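Local coordinates for CG8862 (Drosophila melanogaster, PDB 3ISM), which probably cleaves DNA and RNA as a magnesium-dependent mitochondrial endonuclease, and is held here in complex with its protein inhibitor, at residues C73-D78 against Y97-M102; T90-S95 against M124-G129. One frame throughout, in Å; residues are numbered along the deposited sequence.

Interaction 1 of 2, residues C73-D78 against Y97-M102; sequences CDFKQD and YDRGHM
Arg99 NH2, on a guanidinium stacked over Phe75, is gripped twice by the chain of CG4930, through a salt bridge to Asp330 OD2 and a hydrogen bond to Phe286 O of that chain. Within the same chain as Arg99, Asn89 ties the stacked pair together, its OD1 meeting Arg99 NH1 and its ND2 the carbonyl oxygen of Phe75. The stack itself is close and nearly parallel: Arg99 CZ sits 3.4 Å from Phe75 CD2, and the two planes are 15° apart. The group is offset, NE standing over the rim of the ring rather than its centre, and NH1 reaches back to 3.6 Å from Phe75 CB. A bend in the arginine chain (chi3 -76°) turns the guanidinium back over the phenyl face. At the bend, Arg99 CD makes a CH-pi contact, 4.0 Å from the Phe75 ring centroid, and farther back Arg99 CB lies 3.8 Å from Phe75 CE1, so the aliphatic stem shares the face with the charged end. On the other side of the ring plane from Arg99, His101 comes up obliquely; Phe75 CE1 and His101 CE1 are 4.0 Å apart, with the ring planes at 53°. Phe75 thus lies beside both Arg99 and His101, the predicted proton acceptor, whose side chain is about 4 Å from a magnesium ion. Strand 98-101 spells Asp-Arg-Gly-His, the DRGH signature of the DNA/RNA non-specific endonucleases, and through Phe75 the loop 73-78 packs against this part of the ββα-metal (His-Me finger) motif, next to the predicted active site.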
loop_
_atom_site.group_PDB
_atom_site.type_symbol
_atom_site.label_atom_id
_atom_site.label_comp_id
_atom_site.label_asym_id
_atom_site.label_seq_id
_atom_site.Cartn_x
_atom_site.Cartn_y
_atom_site.Cartn_z
ATOM N N CYS B 73 4.491 19.372 25.378
ATOM C CA CYS B 73 4.328 18.851 24.015
ATOM C C CYS B 73 2.907 18.435 23.668
ATOM O O CYS B 73 2.278 17.673 24.408
ATOM C CB CYS B 73 5.210 17.629 23.818
ATOM S SG CYS B 73 6.901 17.850 24.273
ATOM N N ASP B 74 2.435 18.893 22.511
ATOM C CA ASP B 74 1.095 18.563 22.034
ATOM C C ASP B 74 1.128 18.008 20.613
ATOM O O ASP B 74 2.016 18.342 19.821
ATOM C CB ASP B 74 0.180 19.787 22.084
ATOM C CG ASP B 74 0.096 20.397 23.468
ATOM O OD1 ASP B 74 -0.362 19.697 24.407
ATOM O OD2 ASP B 74 0.486 21.581 23.612
ATOM N N PHE B 75 0.144 17.170 20.306
ATOM C CA PHE B 75 -0.000 16.572 18.991
ATOM C C PHE B 75 -0.460 17.652 18.012
ATOM O O PHE B 75 -1.453 18.340 18.254
ATOM C CB PHE B 75 -1.007 15.423 19.047
ATOM C CG PHE B 75 -0.590 14.279 19.947
ATOM C CD1 PHE B 75 0.255 13.288 19.482
ATOM C CD2 PHE B 75 -1.061 14.190 21.245
ATOM C CE1 PHE B 75 0.631 12.231 20.294
ATOM C CE2 PHE B 75 -0.689 13.138 22.066
ATOM C CZ PHE B 75 0.160 12.154 21.589
ATOM N N LYS B 76 0.280 17.819 16.923
ATOM C CA LYS B 76 0.031 18.923 15.996
ATOM C C LYS B 76 0.238 18.511 14.555
ATOM O O LYS B 76 1.088 17.652 14.272
ATOM C CB LYS B 76 0.921 20.120 16.340
ATOM C CG LYS B 76 2.422 19.845 16.337
ATOM C CD LYS B 76 3.125 20.635 17.461
ATOM C CE LYS B 76 4.626 20.271 17.597
ATOM N NZ LYS B 76 4.928 18.849 17.250
ATOM N N GLN B 77 -0.537 19.116 13.649
ATOM C CA GLN B 77 -0.387 18.885 12.205
ATOM C C GLN B 77 1.006 19.298 11.726
ATOM O O GLN B 77 1.591 20.256 12.236
ATOM C CB GLN B 77 -1.466 19.626 11.395
ATOM C CG GLN B 77 -1.277 21.156 11.328
ATOM C CD GLN B 77 -2.179 21.846 10.306
ATOM O OE1 GLN B 77 -2.628 21.235 9.338
ATOM N NE2 GLN B 77 -2.419 23.138 10.510
ATOM N N ASP B 78 1.527 18.559 10.762
ATOM C CA ASP B 78 2.817 18.865 10.140
ATOM C C ASP B 78 2.599 19.708 8.867
ATOM O O ASP B 78 2.135 19.196 7.836
ATOM C CB ASP B 78 3.553 17.560 9.809
ATOM C CG ASP B 78 4.960 17.800 9.275
ATOM O OD1 ASP B 78 5.298 18.954 8.929
ATOM O OD2 ASP B 78 5.729 16.819 9.208
ATOM N N TYR B 97 -8.580 4.752 18.576
ATOM C CA TYR B 97 -7.132 4.578 18.405
ATOM C C TYR B 97 -6.332 5.727 19.014
ATOM O O TYR B 97 -6.781 6.872 19.051
ATOM C CB TYR B 97 -6.762 4.451 16.917
ATOM C CG TYR B 97 -7.384 3.263 16.225
ATOM C CD1 TYR B 97 -6.862 1.980 16.403
ATOM C CD2 TYR B 97 -8.499 3.419 15.406
ATOM C CE1 TYR B 97 -7.440 0.884 15.794
ATOM C CE2 TYR B 97 -9.088 2.329 14.785
ATOM C CZ TYR B 97 -8.552 1.061 14.983
ATOM O OH TYR B 97 -9.136 -0.027 14.358
ATOM N N ASP B 98 -5.134 5.407 19.477
ATOM C CA ASP B 98 -4.235 6.397 20.022
ATOM C C ASP B 98 -3.455 6.992 18.852
ATOM O O ASP B 98 -3.261 6.319 17.843
ATOM C CB ASP B 98 -3.232 5.702 20.948
ATOM C CG ASP B 98 -3.742 5.522 22.352
ATOM O OD1 ASP B 98 -4.949 5.732 22.610
ATOM O OD2 ASP B 98 -2.912 5.174 23.218
ATOM N N ARG B 99 -2.996 8.233 18.999
ATOM C CA ARG B 99 -1.947 8.771 18.133
ATOM C C ARG B 99 -0.629 8.172 18.610
ATOM O O ARG B 99 -0.058 8.603 19.640
ATOM C CB ARG B 99 -1.894 10.301 18.218
ATOM C CG ARG B 99 -3.167 10.982 17.757
ATOM C CD ARG B 99 -3.303 12.383 18.305
ATOM N NE ARG B 99 -3.693 12.370 19.708
ATOM C CZ ARG B 99 -4.208 13.407 20.368
ATOM N NH1 ARG B 99 -4.421 14.566 19.753
ATOM N NH2 ARG B 99 -4.521 13.278 21.650
ATOM N N GLY B 100 -0.151 7.163 17.890
ATOM C CA GLY B 100 1.005 6.383 18.367
ATOM C C GLY B 100 2.311 6.809 17.724
ATOM O O GLY B 100 2.460 6.721 16.486
ATOM N N HIS B 101 3.248 7.286 18.556
ATOM C CA HIS B 101 4.571 7.687 18.083
ATOM C C HIS B 101 5.255 6.518 17.369
ATOM O O HIS B 101 5.310 5.402 17.915
ATOM C CB HIS B 101 5.483 8.045 19.250
ATOM C CG HIS B 101 5.195 9.357 19.900
ATOM N ND1 HIS B 101 4.211 9.521 20.856
ATOM C CD2 HIS B 101 5.820 10.554 19.792
ATOM C CE1 HIS B 101 4.218 10.775 21.275
ATOM N NE2 HIS B 101 5.188 11.420 20.649
ATOM N N MET B 102 5.804 6.779 16.185
ATOM C CA MET B 102 6.794 5.869 15.612
ATOM C C MET B 102 8.176 6.108 16.250
ATOM O O MET B 102 8.754 5.196 16.826
ATOM C CB MET B 102 6.822 5.953 14.074
ATOM C CG MET B 102 5.511 5.560 13.381
ATOM S SD MET B 102 4.979 3.834 13.608
ATOM C CE MET B 102 3.904 3.999 15.063
#

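Interaction 2 of 2, residues T90-S95 against M124-G129; sequences TDYRRS and MAPQVG
Met124 opens the second strand of the two-stranded antiparallel sheet of the ββα-metal motif, and it is here that the phenol end of Tyr92 meets the strand. The methionine CB lies 3.7 Å from Tyr92 OH, but its chain bends at chi2 and carries the thioether away toward Phe75, Arg99 and His101. Its carbonyl oxygen is linked to the phenol by one water, which lies in the plane of the tyrosine ring, 2.7 Å from Tyr92 OH and 2.8 Å from Met124 O. Ala125 follows with its methyl group directed away, so its backbone takes the contact: CA comes to 3.5 Å from Tyr92 OH. Pro126 gives the broadest apolar surface on the strand side, crossing the tyrosine at about a right angle. Its CD is 3.5 Å from Tyr92 OH and its CG 3.7 Å from Tyr92 CE2, so the CE2 and OH end of the phenol rests against CG and CD of the pyrrolidine. With an alanine in place of Tyr92, Pro126 would probably lose this cover, the water at Met124 O its phenol partner, and a gap would open against the strand. Val184 and Ile179 also touch both Tyr92 and Pro126, and Phe286 of the CG4930 chain packs on the tyrosine. The backbone of Tyr92 is fixed as the first residue of a type II turn: from one face of its carbonyl plane, Tyr92 O accepts hydrogen bonds from both Ser95 N (3.1 Å) and Ser95 OG (2.6 Å).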
loop_
_atom_site.group_PDB
_atom_site.type_symbol
_atom_site.label_atom_id
_atom_site.label_comp_id
_atom_site.label_asym_id
_atom_site.label_seq_id
_atom_site.Cartn_x
_atom_site.Cartn_y
_atom_site.Cartn_z
ATOM N N THR B 90 -8.505 15.781 14.266
ATOM C CA THR B 90 -9.884 15.375 13.926
ATOM C C THR B 90 -10.017 13.926 13.446
ATOM O O THR B 90 -11.022 13.274 13.724
ATOM C CB THR B 90 -10.562 16.307 12.878
ATOM O OG1 THR B 90 -9.765 16.379 11.683
ATOM C CG2 THR B 90 -10.779 17.690 13.435
ATOM N N ASP B 91 -9.001 13.415 12.753
ATOM C CA ASP B 91 -9.014 12.036 12.243
ATOM C C ASP B 91 -8.967 10.969 13.337
ATOM O O ASP B 91 -9.547 9.891 13.187
ATOM C CB ASP B 91 -7.839 11.807 11.295
ATOM C CG ASP B 91 -7.916 12.667 10.033
ATOM O OD1 ASP B 91 -8.984 12.679 9.389
ATOM O OD2 ASP B 91 -6.892 13.304 9.683
ATOM N N TYR B 92 -8.259 11.284 14.418
ATOM C CA TYR B 92 -7.989 10.359 15.526
ATOM C C TYR B 92 -9.016 10.457 16.642
ATOM O O TYR B 92 -9.187 9.498 17.407
ATOM C CB TYR B 92 -6.626 10.673 16.145
ATOM C CG TYR B 92 -5.458 10.176 15.349
ATOM C CD1 TYR B 92 -4.872 10.970 14.365
ATOM C CD2 TYR B 92 -4.939 8.905 15.566
ATOM C CE1 TYR B 92 -3.782 10.508 13.618
ATOM C CE2 TYR B 92 -3.850 8.441 14.831
ATOM C CZ TYR B 92 -3.285 9.248 13.859
ATOM O OH TYR B 92 -2.215 8.786 13.135
ATOM N N ARG B 93 -9.654 11.626 16.761
ATOM C CA ARG B 93 -10.609 11.885 17.842
ATOM C C ARG B 93 -11.754 10.900 17.788
ATOM O O ARG B 93 -12.447 10.797 16.772
ATOM C CB ARG B 93 -11.168 13.310 17.782
ATOM C CG ARG B 93 -12.006 13.683 19.016
ATOM C CD ARG B 93 -12.990 14.799 18.712
ATOM N NE ARG B 93 -13.925 15.042 19.816
ATOM C CZ ARG B 93 -15.219 14.715 19.798
ATOM N NH1 ARG B 93 -15.748 14.131 18.725
ATOM N NH2 ARG B 93 -15.992 14.982 20.849
ATOM N N ARG B 94 -11.918 10.170 18.890
ATOM C CA ARG B 94 -12.981 9.183 19.077
ATOM C C ARG B 94 -12.991 8.098 17.997
ATOM O O ARG B 94 -14.040 7.552 17.642
ATOM C CB ARG B 94 -14.343 9.871 19.253
ATOM C CG ARG B 94 -14.457 10.599 20.604
ATOM C CD ARG B 94 -15.821 11.247 20.837
ATOM N NE ARG B 94 -15.848 11.922 22.136
ATOM C CZ ARG B 94 -16.950 12.306 22.776
ATOM N NH1 ARG B 94 -18.150 12.084 22.249
ATOM N NH2 ARG B 94 -16.855 12.910 23.953
ATOM N N SER B 95 -11.798 7.785 17.502
ATOM C CA SER B 95 -11.606 6.758 16.489
ATOM C C SER B 95 -11.473 5.368 17.098
ATOM O O SER B 95 -11.647 4.361 16.409
ATOM C CB SER B 95 -10.353 7.069 15.670
ATOM O OG SER B 95 -9.186 7.054 16.485
ATOM N N MET B 124 2.983 9.944 13.562
ATOM C CA MET B 124 1.962 9.132 14.231
ATOM C C MET B 124 1.317 8.109 13.327
ATOM O O MET B 124 1.171 8.329 12.122
ATOM C CB MET B 124 0.849 10.018 14.815
ATOM C CG MET B 124 1.334 11.087 15.759
ATOM S SD MET B 124 2.029 10.368 17.245
ATOM C CE MET B 124 3.178 11.650 17.674
ATOM N N ALA B 125 0.915 6.990 13.927
ATOM C CA ALA B 125 0.008 6.036 13.290
ATOM C C ALA B 125 -1.009 5.559 14.314
ATOM O O ALA B 125 -0.710 5.518 15.519
ATOM C CB ALA B 125 0.760 4.840 12.676
ATOM N N PRO B 126 -2.231 5.243 13.850
ATOM C CA PRO B 126 -3.255 4.740 14.758
ATOM C C PRO B 126 -2.813 3.442 15.403
ATOM O O PRO B 126 -2.503 2.467 14.715
ATOM C CB PRO B 126 -4.481 4.529 13.846
ATOM C CG PRO B 126 -4.255 5.482 12.725
ATOM C CD PRO B 126 -2.756 5.425 12.490
ATOM N N GLN B 127 -2.760 3.461 16.725
ATOM C CA GLN B 127 -2.437 2.279 17.502
ATOM C C GLN B 127 -3.506 2.065 18.555
ATOM O O GLN B 127 -4.010 3.037 19.135
ATOM C CB GLN B 127 -1.082 2.446 18.184
ATOM C CG GLN B 127 0.076 2.625 17.205
ATOM C CD GLN B 127 1.417 2.615 17.897
ATOM O OE1 GLN B 127 1.589 3.231 18.942
ATOM N NE2 GLN B 127 2.378 1.897 17.321
ATOM N N VAL B 128 -3.851 0.797 18.787
ATOM C CA VAL B 128 -4.608 0.395 19.982
ATOM C C VAL B 128 -3.922 0.969 21.224
ATOM O O VAL B 128 -2.694 0.916 21.346
ATOM C CB VAL B 128 -4.698 -1.155 20.062
ATOM C CG1 VAL B 128 -5.298 -1.630 21.377
ATOM C CG2 VAL B 128 -5.505 -1.693 18.869
ATOM N N GLY B 129 -4.714 1.540 22.127
ATOM C CA GLY B 129 -4.188 2.208 23.301
ATOM C C GLY B 129 -3.797 1.268 24.425
ATOM O O GLY B 129 -2.653 0.824 24.494
HETATM O O HOH W 1 -0.894 9.950 11.112
#

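The centres of the two interactions lie about 9 Å apart, on the same side of the centre of the chain. Their segments alternate along the sequence, 73-78, 90-95, 97-102 and 124-129, so the two contacts interlock. They meet in the two-stranded antiparallel sheet of strands 98-101 and 124-127, where Asp98 N lies 2.6 Å from Gln127 O and Gly100 N 2.9 Å from Ala125 O, both probable hydrogen bonds. Interaction 1 sets the loop before helix 89-92 against the first strand; interaction 2 brings Tyr92, on segment 90-95, to the second. The polypeptide around helix 89-92 therefore packs along the two-stranded sheet that carries the predicted catalytic histidine.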